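Local coordinates for protein 432aa long hypothetical deoxyribodipyrimidine photolyase (Sulfolobus tokodaii, PDB 2E0I) that probably repairs cyclobutane pyrimidine dimers in DNA by a light-driven photolyase reaction, binding two FAD molecules, one of them likely a light-harvesting antenna, at residues A[103-106]-A[107-111]; A[54-57]-A[58-61]; A[170-173]-A[174-177]; A[80-83]-A[84-88]. All coordinates share one frame; numbering follows the deposited sequence.

Contact 1: residues A[103-106]-A[107-111]. With FAD (flavin-adenine dinucleotide), chain F.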
loop_
_atom_site.group_PDB
_atom_site.type_symbol
_atom_site.label_atom_id
_atom_site.label_comp_id
_atom_site.label_asym_id
_atom_site.label_seq_id
_atom_site.Cartn_x
_atom_site.Cartn_y
_atom_site.Cartn_z
ATOM N N SER A 103 9.669 -10.372 -4.760
ATOM C CA SER A 103 8.876 -10.906 -5.840
ATOM C C SER A 103 9.721 -11.358 -7.004
ATOM O O SER A 103 9.427 -12.361 -7.650
ATOM C CB SER A 103 7.883 -9.866 -6.324
ATOM O OG SER A 103 7.211 -10.373 -7.461
ATOM N N ILE A 104 10.772 -10.612 -7.289
ATOM C CA ILE A 104 11.621 -10.959 -8.407
ATOM C C ILE A 104 12.395 -12.248 -8.172
ATOM O O ILE A 104 12.472 -13.102 -9.069
ATOM C CB ILE A 104 12.581 -9.802 -8.728
ATOM C CG1 ILE A 104 11.764 -8.641 -9.325
ATOM C CG2 ILE A 104 13.684 -10.280 -9.666
ATOM C CD1 ILE A 104 12.275 -7.253 -8.984
ATOM N N SER A 105 12.938 -12.414 -6.967
ATOM C CA SER A 105 13.713 -13.610 -6.692
ATOM C C SER A 105 12.809 -14.825 -6.569
ATOM O O SER A 105 13.197 -15.944 -6.920
ATOM C CB SER A 105 14.546 -13.433 -5.425
ATOM O OG SER A 105 13.761 -13.641 -4.277
ATOM N N ARG A 106 11.598 -14.601 -6.080
ATOM C CA ARG A 106 10.627 -15.675 -5.924
ATOM C C ARG A 106 10.236 -16.235 -7.275
ATOM O O ARG A 106 10.047 -17.442 -7.429
ATOM C CB ARG A 106 9.404 -15.132 -5.219
ATOM C CG ARG A 106 8.097 -15.851 -5.450
ATOM C CD ARG A 106 7.305 -15.251 -4.419
ATOM N NE ARG A 106 5.979 -14.717 -4.621
ATOM C CZ ARG A 106 5.527 -13.599 -5.185
ATOM N NH1 ARG A 106 4.230 -13.440 -5.097
ATOM N NH2 ARG A 106 6.234 -12.702 -5.851
ATOM N N ASP A 107 10.118 -15.350 -8.258
ATOM C CA ASP A 107 9.754 -15.769 -9.591
ATOM C C ASP A 107 10.948 -16.421 -10.287
ATOM O O ASP A 107 10.792 -17.349 -11.085
ATOM C CB ASP A 107 9.201 -14.573 -10.362
ATOM C CG ASP A 107 7.806 -14.172 -9.875
ATOM O OD1 ASP A 107 7.504 -14.416 -8.687
ATOM O OD2 ASP A 107 7.009 -13.608 -10.662
ATOM N N GLU A 108 12.148 -15.961 -9.969
ATOM C CA GLU A 108 13.321 -16.579 -10.565
ATOM C C GLU A 108 13.377 -18.036 -10.113
ATOM O O GLU A 108 13.633 -18.940 -10.913
ATOM C CB GLU A 108 14.593 -15.864 -10.126
ATOM C CG GLU A 108 14.613 -14.410 -10.505
ATOM C CD GLU A 108 15.946 -13.760 -10.209
ATOM O OE1 GLU A 108 16.516 -14.053 -9.131
ATOM O OE2 GLU A 108 16.417 -12.949 -11.046
ATOM N N LYS A 109 13.128 -18.260 -8.828
ATOM C CA LYS A 109 13.162 -19.609 -8.323
ATOM C C LYS A 109 12.058 -20.428 -8.952
ATOM O O LYS A 109 12.274 -21.588 -9.296
ATOM C CB LYS A 109 13.052 -19.631 -6.796
ATOM C CG LYS A 109 14.186 -18.877 -6.109
ATOM C CD LYS A 109 14.350 -19.259 -4.644
ATOM C CE LYS A 109 15.022 -18.136 -3.830
ATOM N NZ LYS A 109 14.080 -16.984 -3.539
ATOM N N ILE A 110 10.873 -19.852 -9.121
ATOM C CA ILE A 110 9.795 -20.630 -9.731
ATOM C C ILE A 110 10.180 -20.965 -11.173
ATOM O O ILE A 110 9.862 -22.045 -11.678
ATOM C CB ILE A 110 8.436 -19.878 -9.722
ATOM C CG1 ILE A 110 7.988 -19.626 -8.280
ATOM C CG2 ILE A 110 7.376 -20.711 -10.438
ATOM C CD1 ILE A 110 6.725 -18.783 -8.163
ATOM N N ARG A 111 10.879 -20.036 -11.826
ATOM C CA ARG A 111 11.303 -20.251 -13.199
ATOM C C ARG A 111 12.279 -21.421 -13.265
ATOM O O ARG A 111 12.131 -22.316 -14.100
ATOM C CB ARG A 111 11.946 -18.996 -13.770
ATOM C CG ARG A 111 12.313 -19.154 -15.225
ATOM C CD ARG A 111 12.740 -17.846 -15.836
ATOM N NE ARG A 111 11.625 -16.912 -15.973
ATOM C CZ ARG A 111 10.564 -17.111 -16.755
ATOM N NH1 ARG A 111 10.467 -18.225 -17.475
ATOM N NH2 ARG A 111 9.601 -16.193 -16.825
HETATM P PA FAD F . 5.186 -8.560 1.149
HETATM O O1A FAD F . 5.200 -7.104 1.415
HETATM O O2A FAD F . 4.374 -9.548 1.893
HETATM O O5B FAD F . 6.605 -8.882 1.841
HETATM C C5B FAD F . 7.247 -10.144 1.626
HETATM C C4B FAD F . 8.637 -10.189 2.267
HETATM O O4B FAD F . 9.242 -8.890 2.118
HETATM C C3B FAD F . 8.556 -10.440 3.773
HETATM O O3B FAD F . 9.795 -10.988 4.234
HETATM C C2B FAD F . 8.375 -9.017 4.297
HETATM O O2B FAD F . 8.802 -8.955 5.660
HETATM C C1B FAD F . 9.401 -8.298 3.420
HETATM N N9A FAD F . 9.170 -6.833 3.386
HETATM C C8A FAD F . 8.018 -6.230 3.099
HETATM N N7A FAD F . 8.178 -4.909 3.114
HETATM C C5A FAD F . 9.449 -4.663 3.413
HETATM C C6A FAD F . 10.207 -3.506 3.546
HETATM N N6A FAD F . 9.640 -2.311 3.410
HETATM N N1A FAD F . 11.511 -3.609 3.841
HETATM C C2A FAD F . 12.079 -4.790 4.014
HETATM N N3A FAD F . 11.386 -5.910 3.897
HETATM C C4A FAD F . 10.081 -5.886 3.595
HETATM N N1 FAD F . 0.643 -12.998 -1.593
HETATM C C2 FAD F . 0.684 -14.389 -1.749
HETATM O O2 FAD F . 0.763 -14.881 -2.873
HETATM N N3 FAD F . 0.685 -15.212 -0.617
HETATM C C4 FAD F . 0.656 -14.646 0.665
HETATM O O4 FAD F . 0.650 -15.374 1.658
HETATM C C4X FAD F . 0.634 -13.263 0.817
HETATM N N5 FAD F . 0.674 -12.690 2.096
HETATM C C5X FAD F . 0.675 -11.298 2.248
HETATM C C6 FAD F . 0.806 -10.742 3.517
HETATM C C7 FAD F . 0.903 -9.361 3.675
HETATM C C7M FAD F . 1.052 -8.775 5.080
HETATM C C8 FAD F . 0.864 -8.538 2.553
HETATM C C8M FAD F . 0.969 -7.018 2.690
HETATM C C9 FAD F . 0.725 -9.096 1.284
HETATM C C9A FAD F . 0.629 -10.476 1.125
HETATM N N10 FAD F . 0.545 -11.051 -0.153
HETATM C C10 FAD F . 0.622 -12.441 -0.308
HETATM C "C1'" FAD F . 0.461 -10.198 -1.362
HETATM C "C2'" FAD F . 1.824 -9.691 -1.830
HETATM O "O2'" FAD F . 1.791 -8.264 -1.939
HETATM C "C3'" FAD F . 2.200 -10.320 -3.175
HETATM O "O3'" FAD F . 2.344 -11.735 -3.016
HETATM C "C4'" FAD F . 3.508 -9.730 -3.707
HETATM O "O4'" FAD F . 3.709 -10.176 -5.051
HETATM C "C5'" FAD F . 4.694 -10.161 -2.840
HETATM O "O5'" FAD F . 5.700 -9.146 -2.785
HETATM P P FAD F . 5.681 -8.062 -1.594
HETATM O O1P FAD F . 6.958 -7.317 -1.669
HETATM O O2P FAD F . 4.414 -7.299 -1.632
HETATM O O3P FAD F . 5.726 -9.017 -0.299
HETATM O O HOH W 1 7.548 -11.051 -10.128
#
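The side chains of R106 and D107 lie side by side, pointing the same way, with guanidinium and carboxylate planes 43° apart. C5' of the FAD lies over one face of this guanidinium, the carbonyl carbon of S103 sits in plane at its edge, and OD1 of D107 approaches obliquely. R106 NH2 and D107 OD1 are 3.5 Å apart, a salt bridge of charges alone, since the oxygen is well out of the guanidinium plane and no N-H aims at it. The stronger partner of D107 is R8, whose charge lies close to that of R106, and the carboxylate probably offsets both. The R106 chain leaves with CG anti to the backbone N (chi1 155°), and a bend at chi3 turns NH1 to the cofactor, where it gives a weak hydrogen bond to FAD O4' at 3.3 Å. A leucine in its place would probably leave FAD O4' without this donor and D107 with one positive neighbour fewer. A water bonded to S103 OG (2.8 Å) gives a weak hydrogen bond to D107 OD2 (2.7 Å). On another side, K109 NZ makes a weak bond of 3.4 Å to S105 OG and a salt bridge to E80. All this rides on helix 101-115, which links parallel strands 92-96 and 120-124 in a beta-alpha-beta crossover, and whose R106 lines the FAD pocket on the N-terminal domain, probably the light-harvesting site.

Contact 2: residues A[54-57]-A[58-61]. With FAD (flavin-adenine dinucleotide), chain F.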
loop_
_atom_site.group_PDB
_atom_site.type_symbol
_atom_site.label_atom_id
_atom_site.label_comp_id
_atom_site.label_asym_id
_atom_site.label_seq_id
_atom_site.Cartn_x
_atom_site.Cartn_y
_atom_site.Cartn_z
ATOM N N MET A 54 -7.050 -8.905 2.587
ATOM C CA MET A 54 -6.662 -9.852 1.551
ATOM C C MET A 54 -7.487 -11.150 1.681
ATOM O O MET A 54 -8.047 -11.647 0.700
ATOM C CB MET A 54 -5.175 -10.140 1.680
ATOM C CG MET A 54 -4.631 -11.081 0.656
ATOM S SD MET A 54 -2.907 -11.406 1.031
ATOM C CE MET A 54 -3.089 -12.745 2.215
ATOM N N ILE A 55 -7.559 -11.701 2.891
ATOM C CA ILE A 55 -8.337 -12.911 3.126
ATOM C C ILE A 55 -9.810 -12.675 2.705
ATOM O O ILE A 55 -10.412 -13.490 2.003
ATOM C CB ILE A 55 -8.320 -13.303 4.625
ATOM C CG1 ILE A 55 -6.886 -13.312 5.171
ATOM C CG2 ILE A 55 -8.951 -14.676 4.804
ATOM C CD1 ILE A 55 -6.050 -14.450 4.666
ATOM N N ASN A 56 -10.401 -11.570 3.144
ATOM C CA ASN A 56 -11.776 -11.293 2.751
ATOM C C ASN A 56 -11.895 -11.216 1.226
ATOM O O ASN A 56 -12.837 -11.753 0.636
ATOM C CB ASN A 56 -12.273 -9.991 3.374
ATOM C CG ASN A 56 -12.634 -10.148 4.831
ATOM O OD1 ASN A 56 -13.119 -11.202 5.248
ATOM N ND2 ASN A 56 -12.417 -9.094 5.619
ATOM N N SER A 57 -10.939 -10.549 0.587
ATOM C CA SER A 57 -10.961 -10.439 -0.858
ATOM C C SER A 57 -10.784 -11.815 -1.478
ATOM O O SER A 57 -11.362 -12.105 -2.519
ATOM C CB SER A 57 -9.861 -9.499 -1.324
ATOM O OG SER A 57 -10.043 -8.216 -0.745
ATOM N N LEU A 58 -9.983 -12.663 -0.837
ATOM C CA LEU A 58 -9.773 -14.027 -1.319
ATOM C C LEU A 58 -11.061 -14.842 -1.155
ATOM O O LEU A 58 -11.361 -15.709 -1.985
ATOM C CB LEU A 58 -8.620 -14.703 -0.564
ATOM C CG LEU A 58 -7.211 -14.296 -1.009
ATOM C CD1 LEU A 58 -6.163 -14.875 -0.076
ATOM C CD2 LEU A 58 -6.985 -14.781 -2.438
ATOM N N LEU A 59 -11.820 -14.568 -0.092
ATOM C CA LEU A 59 -13.085 -15.271 0.124
ATOM C C LEU A 59 -14.062 -14.886 -0.980
ATOM O O LEU A 59 -14.732 -15.754 -1.549
ATOM C CB LEU A 59 -13.697 -14.924 1.488
ATOM C CG LEU A 59 -12.948 -15.469 2.708
ATOM C CD1 LEU A 59 -13.566 -14.930 3.975
ATOM C CD2 LEU A 59 -12.966 -16.984 2.698
ATOM N N GLU A 60 -14.129 -13.592 -1.295
ATOM C CA GLU A 60 -15.029 -13.111 -2.339
ATOM C C GLU A 60 -14.661 -13.712 -3.698
ATOM O O GLU A 60 -15.536 -14.137 -4.459
ATOM C CB GLU A 60 -15.000 -11.576 -2.426
ATOM C CG GLU A 60 -16.382 -10.974 -2.684
ATOM C CD GLU A 60 -16.361 -9.575 -3.323
ATOM O OE1 GLU A 60 -15.999 -9.457 -4.520
ATOM O OE2 GLU A 60 -16.722 -8.597 -2.626
ATOM N N LEU A 61 -13.359 -13.749 -3.989
ATOM C CA LEU A 61 -12.846 -14.296 -5.247
ATOM C C LEU A 61 -13.244 -15.762 -5.378
ATOM O O LEU A 61 -13.550 -16.242 -6.471
ATOM C CB LEU A 61 -11.324 -14.168 -5.287
ATOM C CG LEU A 61 -10.603 -14.758 -6.501
ATOM C CD1 LEU A 61 -10.901 -13.903 -7.728
ATOM C CD2 LEU A 61 -9.097 -14.824 -6.234
HETATM P PA FAD F . 5.186 -8.560 1.149
HETATM O O1A FAD F . 5.200 -7.104 1.415
HETATM O O2A FAD F . 4.374 -9.548 1.893
HETATM O O5B FAD F . 6.605 -8.882 1.841
HETATM C C5B FAD F . 7.247 -10.144 1.626
HETATM C C4B FAD F . 8.637 -10.189 2.267
HETATM O O4B FAD F . 9.242 -8.890 2.118
HETATM C C3B FAD F . 8.556 -10.440 3.773
HETATM O O3B FAD F . 9.795 -10.988 4.234
HETATM C C2B FAD F . 8.375 -9.017 4.297
HETATM O O2B FAD F . 8.802 -8.955 5.660
HETATM C C1B FAD F . 9.401 -8.298 3.420
HETATM N N9A FAD F . 9.170 -6.833 3.386
HETATM C C8A FAD F . 8.018 -6.230 3.099
HETATM N N7A FAD F . 8.178 -4.909 3.114
HETATM C C5A FAD F . 9.449 -4.663 3.413
HETATM C C6A FAD F . 10.207 -3.506 3.546
HETATM N N6A FAD F . 9.640 -2.311 3.410
HETATM N N1A FAD F . 11.511 -3.609 3.841
HETATM C C2A FAD F . 12.079 -4.790 4.014
HETATM N N3A FAD F . 11.386 -5.910 3.897
HETATM C C4A FAD F . 10.081 -5.886 3.595
HETATM N N1 FAD F . 0.643 -12.998 -1.593
HETATM C C2 FAD F . 0.684 -14.389 -1.749
HETATM O O2 FAD F . 0.763 -14.881 -2.873
HETATM N N3 FAD F . 0.685 -15.212 -0.617
HETATM C C4 FAD F . 0.656 -14.646 0.665
HETATM O O4 FAD F . 0.650 -15.374 1.658
HETATM C C4X FAD F . 0.634 -13.263 0.817
HETATM N N5 FAD F . 0.674 -12.690 2.096
HETATM C C5X FAD F . 0.675 -11.298 2.248
HETATM C C6 FAD F . 0.806 -10.742 3.517
HETATM C C7 FAD F . 0.903 -9.361 3.675
HETATM C C7M FAD F . 1.052 -8.775 5.080
HETATM C C8 FAD F . 0.864 -8.538 2.553
HETATM C C8M FAD F . 0.969 -7.018 2.690
HETATM C C9 FAD F . 0.725 -9.096 1.284
HETATM C C9A FAD F . 0.629 -10.476 1.125
HETATM N N10 FAD F . 0.545 -11.051 -0.153
HETATM C C10 FAD F . 0.622 -12.441 -0.308
HETATM C "C1'" FAD F . 0.461 -10.198 -1.362
HETATM C "C2'" FAD F . 1.824 -9.691 -1.830
HETATM O "O2'" FAD F . 1.791 -8.264 -1.939
HETATM C "C3'" FAD F . 2.200 -10.320 -3.175
HETATM O "O3'" FAD F . 2.344 -11.735 -3.016
HETATM C "C4'" FAD F . 3.508 -9.730 -3.707
HETATM O "O4'" FAD F . 3.709 -10.176 -5.051
HETATM C "C5'" FAD F . 4.694 -10.161 -2.840
HETATM O "O5'" FAD F . 5.700 -9.146 -2.785
HETATM P P FAD F . 5.681 -8.062 -1.594
HETATM O O1P FAD F . 6.958 -7.317 -1.669
HETATM O O2P FAD F . 4.414 -7.299 -1.632
HETATM O O3P FAD F . 5.726 -9.017 -0.299
#
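Apolar contact dominates where M54 and L58, one helical turn apart, lie side by side and point the same way. Their nearest side-chain atoms, M54 CG and L58 CD1, are 4.2 Å apart. M54 stretches outward with CG anti to the backbone N (chi1 -179°), and this extended chain carries SD over one face of the isoalloxazine of the FAD, while the bend at chi3 (85°) lays CE along it. M54 SD is 3.7 Å from FAD C9A, and the methyl CE sits 3.8 Å from FAD N5. A flexible, polarisable methionine suits such a flat aromatic surface. L58, behind it, is branched and wholly apolar, fitting a place where F33 of strand 28-35 and L174 also press against it.

Backbone hydrogen bonds of the regular i to i+4 kind hold the turn: L58 N to M54 O at 2.7 Å, L59 N to I55 O at 2.7 Å, E60 N to N56 O at 3.0 Å and L61 N to S57 O at 3.0 Å.

Polar side chains take another side of helix 48-66. N56 OD1 stands 4.0 Å from L59 CD1, but its amide is engaged by others: OD1 accepts from K178 NZ, and ND2 donates to E181 OE1. S57 OG reaches back to the carbonyl of F53 and is also bonded to G188 N, so this buried hydroxyl has its partners.

The helix is thus two-sided, and its chemistry implies that the flavin ring is probably held on this side largely by dispersion with a sulfur and methyl surface, while the polar groups fasten the helix to K178, E181 and G188.

Contact 3: residues A[170-173]-A[174-177]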
loop_
_atom_site.group_PDB
_atom_site.type_symbol
_atom_site.label_atom_id
_atom_site.label_comp_id
_atom_site.label_asym_id
_atom_site.label_seq_id
_atom_site.Cartn_x
_atom_site.Cartn_y
_atom_site.Cartn_z
ATOM N N ASN A 170 -9.040 -25.388 0.660
ATOM C CA ASN A 170 -9.893 -24.309 0.191
ATOM C C ASN A 170 -9.740 -23.091 1.102
ATOM O O ASN A 170 -9.134 -23.184 2.165
ATOM C CB ASN A 170 -11.339 -24.781 0.141
ATOM C CG ASN A 170 -11.727 -25.559 1.359
ATOM O OD1 ASN A 170 -11.711 -25.034 2.476
ATOM N ND2 ASN A 170 -12.076 -26.828 1.164
ATOM N N VAL A 171 -10.281 -21.953 0.681
ATOM C CA VAL A 171 -10.169 -20.719 1.450
ATOM C C VAL A 171 -10.384 -20.830 2.953
ATOM O O VAL A 171 -9.839 -20.025 3.712
ATOM C CB VAL A 171 -11.104 -19.660 0.900
ATOM C CG1 VAL A 171 -10.545 -19.132 -0.387
ATOM C CG2 VAL A 171 -12.474 -20.248 0.673
ATOM N N ASP A 172 -11.170 -21.816 3.379
ATOM C CA ASP A 172 -11.421 -22.032 4.808
ATOM C C ASP A 172 -10.093 -21.987 5.584
ATOM O O ASP A 172 -9.997 -21.390 6.651
ATOM C CB ASP A 172 -12.103 -23.402 5.044
ATOM C CG ASP A 172 -13.646 -23.310 5.153
ATOM O OD1 ASP A 172 -14.302 -24.368 5.351
ATOM O OD2 ASP A 172 -14.205 -22.191 5.044
ATOM N N PHE A 173 -9.071 -22.629 5.032
ATOM C CA PHE A 173 -7.751 -22.681 5.651
ATOM C C PHE A 173 -7.189 -21.309 5.974
ATOM O O PHE A 173 -6.528 -21.137 6.995
ATOM C CB PHE A 173 -6.765 -23.413 4.733
ATOM C CG PHE A 173 -5.330 -23.271 5.153
ATOM C CD1 PHE A 173 -4.881 -23.819 6.354
ATOM C CD2 PHE A 173 -4.439 -22.542 4.375
ATOM C CE1 PHE A 173 -3.559 -23.634 6.775
ATOM C CE2 PHE A 173 -3.116 -22.351 4.787
ATOM C CZ PHE A 173 -2.675 -22.897 5.991
ATOM N N LEU A 174 -7.451 -20.338 5.102
ATOM C CA LEU A 174 -6.944 -18.985 5.281
ATOM C C LEU A 174 -7.514 -18.227 6.479
ATOM O O LEU A 174 -6.913 -17.243 6.930
ATOM C CB LEU A 174 -7.147 -18.177 3.997
ATOM C CG LEU A 174 -6.349 -18.693 2.793
ATOM C CD1 LEU A 174 -6.756 -17.936 1.558
ATOM C CD2 LEU A 174 -4.858 -18.554 3.044
ATOM N N LEU A 175 -8.647 -18.688 7.010
ATOM C CA LEU A 175 -9.268 -18.026 8.155
ATOM C C LEU A 175 -8.380 -17.963 9.411
ATOM O O LEU A 175 -8.605 -17.143 10.305
ATOM C CB LEU A 175 -10.618 -18.679 8.494
ATOM C CG LEU A 175 -11.846 -18.266 7.668
ATOM C CD1 LEU A 175 -11.683 -16.818 7.219
ATOM C CD2 LEU A 175 -12.008 -19.153 6.452
ATOM N N THR A 176 -7.366 -18.812 9.478
ATOM C CA THR A 176 -6.467 -18.808 10.630
ATOM C C THR A 176 -5.716 -17.500 10.722
ATOM O O THR A 176 -5.446 -17.007 11.816
ATOM C CB THR A 176 -5.389 -19.871 10.524
ATOM O OG1 THR A 176 -5.984 -21.122 10.144
ATOM C CG2 THR A 176 -4.668 -20.009 11.859
ATOM N N PHE A 177 -5.365 -16.961 9.559
ATOM C CA PHE A 177 -4.600 -15.731 9.465
ATOM C C PHE A 177 -5.412 -14.460 9.619
ATOM O O PHE A 177 -4.843 -13.393 9.830
ATOM C CB PHE A 177 -3.852 -15.708 8.135
ATOM C CG PHE A 177 -2.941 -16.883 7.940
ATOM C CD1 PHE A 177 -1.791 -17.028 8.716
ATOM C CD2 PHE A 177 -3.243 -17.861 6.997
ATOM C CE1 PHE A 177 -0.957 -18.133 8.554
ATOM C CE2 PHE A 177 -2.421 -18.963 6.829
ATOM C CZ PHE A 177 -1.275 -19.101 7.608
#
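A run of tight turns, passing into 3-10 geometry at 175-176, carries this contact, with V171 O accepting from L174 N at 2.8 Å and D172 O from L175 N at 3.0 Å. In both bonds the donor stands above the carbonyl plane, more than 50° out of it. N170 starts the turn: its OD1 takes a weak bond of 3.4 Å from D172 N, an Asx turn. T176 OG1 donates to F173 O at 3.2 Å, a use for a hydroxyl at an exposed place. The segment belongs to the long connection between helices 140-147 and 189-196, and it packs against helix 48-66 and strands 28-35 and 73-76, with V171 and L174 as the apolar residues facing that helix. F173 and F177 form an offset edge-to-face pair, the edge of F177 toward the face of F173, with centroids 5.9 Å apart and planes at 87°. F173 has CG opposite its backbone N (chi1 168°) and F177 has CG beside its own, which brings the rings together. F173 CE2 meets F177 CE2 at 4.0 Å. A serine at F173 is likely to leave the F177 ring without its aromatic mate and open a gap beside V74. F177 itself rests on F76 of strand 73-76.

Contact 4: residues A[80-83]-A[84-88]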
loop_
_atom_site.group_PDB
_atom_site.type_symbol
_atom_site.label_atom_id
_atom_site.label_comp_id
_atom_site.label_asym_id
_atom_site.label_seq_id
_atom_site.Cartn_x
_atom_site.Cartn_y
_atom_site.Cartn_z
ATOM N N GLU A 80 8.117 -21.145 -4.444
ATOM C CA GLU A 80 8.993 -22.028 -5.212
ATOM C C GLU A 80 8.900 -23.494 -4.772
ATOM O O GLU A 80 8.813 -24.393 -5.615
ATOM C CB GLU A 80 10.459 -21.544 -5.149
ATOM C CG GLU A 80 10.969 -21.157 -3.763
ATOM C CD GLU A 80 10.671 -19.710 -3.431
ATOM O OE1 GLU A 80 9.501 -19.293 -3.593
ATOM O OE2 GLU A 80 11.607 -18.988 -3.008
ATOM N N LYS A 81 8.914 -23.740 -3.465
ATOM C CA LYS A 81 8.817 -25.103 -2.963
ATOM C C LYS A 81 7.453 -25.734 -3.242
ATOM O O LYS A 81 7.369 -26.926 -3.504
ATOM C CB LYS A 81 9.122 -25.136 -1.467
ATOM C CG LYS A 81 10.555 -24.775 -1.161
ATOM C CD LYS A 81 10.816 -24.677 0.323
ATOM C CE LYS A 81 12.230 -24.167 0.542
ATOM N NZ LYS A 81 12.416 -23.525 1.878
ATOM N N VAL A 82 6.389 -24.938 -3.192
ATOM C CA VAL A 82 5.054 -25.454 -3.457
ATOM C C VAL A 82 4.940 -25.938 -4.887
ATOM O O VAL A 82 4.492 -27.056 -5.129
ATOM C CB VAL A 82 3.986 -24.391 -3.222
ATOM C CG1 VAL A 82 2.633 -24.886 -3.734
ATOM C CG2 VAL A 82 3.918 -24.068 -1.747
ATOM N N VAL A 83 5.332 -25.088 -5.832
ATOM C CA VAL A 83 5.291 -25.431 -7.255
ATOM C C VAL A 83 6.013 -26.750 -7.416
ATOM O O VAL A 83 5.500 -27.700 -8.016
ATOM C CB VAL A 83 6.033 -24.372 -8.108
ATOM C CG1 VAL A 83 6.215 -24.865 -9.538
ATOM C CG2 VAL A 83 5.261 -23.062 -8.084
ATOM N N SER A 84 7.216 -26.785 -6.856
ATOM C CA SER A 84 8.050 -27.956 -6.898
ATOM C C SER A 84 7.319 -29.245 -6.459
ATOM O O SER A 84 7.306 -30.220 -7.196
ATOM C CB SER A 84 9.281 -27.702 -6.031
ATOM O OG SER A 84 10.164 -28.807 -6.056
ATOM N N ARG A 85 6.691 -29.248 -5.287
ATOM C CA ARG A 85 6.018 -30.453 -4.798
ATOM C C ARG A 85 4.730 -30.845 -5.505
ATOM O O ARG A 85 4.515 -32.015 -5.815
ATOM C CB ARG A 85 5.697 -30.328 -3.305
ATOM C CG ARG A 85 6.736 -29.588 -2.496
ATOM C CD ARG A 85 6.880 -30.168 -1.110
ATOM N NE ARG A 85 7.491 -29.213 -0.201
ATOM C CZ ARG A 85 6.848 -28.152 0.279
ATOM N NH1 ARG A 85 5.581 -27.934 -0.075
ATOM N NH2 ARG A 85 7.464 -27.314 1.112
ATOM N N PHE A 86 3.879 -29.865 -5.774
ATOM C CA PHE A 86 2.582 -30.143 -6.369
ATOM C C PHE A 86 2.349 -29.966 -7.874
ATOM O O PHE A 86 1.527 -30.678 -8.451
ATOM C CB PHE A 86 1.525 -29.326 -5.623
ATOM C CG PHE A 86 1.486 -29.579 -4.137
ATOM C CD1 PHE A 86 0.717 -30.615 -3.606
ATOM C CD2 PHE A 86 2.196 -28.752 -3.261
ATOM C CE1 PHE A 86 0.649 -30.821 -2.226
ATOM C CE2 PHE A 86 2.139 -28.946 -1.874
ATOM C CZ PHE A 86 1.362 -29.983 -1.355
ATOM N N PHE A 87 3.044 -29.039 -8.524
ATOM C CA PHE A 87 2.783 -28.819 -9.946
ATOM C C PHE A 87 3.785 -29.375 -10.957
ATOM O O PHE A 87 3.728 -29.045 -12.135
ATOM C CB PHE A 87 2.612 -27.319 -10.202
ATOM C CG PHE A 87 1.794 -26.609 -9.159
ATOM C CD1 PHE A 87 0.652 -27.198 -8.616
ATOM C CD2 PHE A 87 2.152 -25.338 -8.735
ATOM C CE1 PHE A 87 -0.117 -26.529 -7.670
ATOM C CE2 PHE A 87 1.385 -24.664 -7.790
ATOM C CZ PHE A 87 0.250 -25.265 -7.259
ATOM N N ASN A 88 4.701 -30.217 -10.507
ATOM C CA ASN A 88 5.703 -30.783 -11.399
ATOM C C ASN A 88 5.146 -31.412 -12.686
ATOM O O ASN A 88 5.873 -31.536 -13.676
ATOM C CB ASN A 88 6.546 -31.809 -10.631
ATOM C CG ASN A 88 5.710 -32.644 -9.677
ATOM O OD1 ASN A 88 4.807 -33.375 -10.096
ATOM N ND2 ASN A 88 5.997 -32.527 -8.383
#
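The carbonyl oxygen of V83 receives the F87 N-H at 2.8 Å, the shortest bond here, just where the chain leaves helical geometry. Before it, F86 N donates to V82 O at 2.9 Å in a nearly straight bond (176°). N88 then folds back, with ND2 giving 2.9 Å to S84 O and a weak bond to R85 O, so two carbonyls near the helix end find a donor in a side-chain amide, a role that suits asparagine. Helix 79-86 belongs to the crossover from strand 73-76, at the edge of the parallel sheet, to strand 92-96; V82, V83 and, just past the helix, F87 are buried, whereas F86 is exposed. V82 CG1 touches F86 CD2 at 3.9 Å, while V83 CG2 meets F87 CD2 at 3.9 Å with the two side chains at about a right angle. Both rings also meet F75 of the neighbouring strand, F87 edge-to-face, and V83 leans on I110 and V113 of helix 101-115. Among the exposed charges, R85, bent at chi2, folds its guanidinium back over K81, with K81 CB, 3.8 Å from R85 NH2, and K81 O both over one face of it. K81 stretches away to a salt bridge with E78, leaving its NZ 6.3 Å from R85 NH2, a distance that probably softens the like charges. Buried E80 pairs with R38 and also K109.

In the fold
Contact 2 is the buried one; contacts 1, 3 and 4 are each part buried, part exposed. Contacts 1 and 2 meet the same FAD without touching each other, with nearest atoms about 10 Å apart, and differ in means: a charged, hydrogen-bonding group in contact 1, a thioether over the flavin ring in contact 2. Contacts 1 and 4 lie on adjacent helices joined by the K109-E80 salt bridge and by I110 against V83. Contact 3 meets contact 2 through leucines and V171, where the connecting chain packs against helix 48-66. Contact 3 holds its own aromatic pair, whereas the rings of contact 4 meet F75 of strand 73-76; both lie farther from the chain's centre than contact 2.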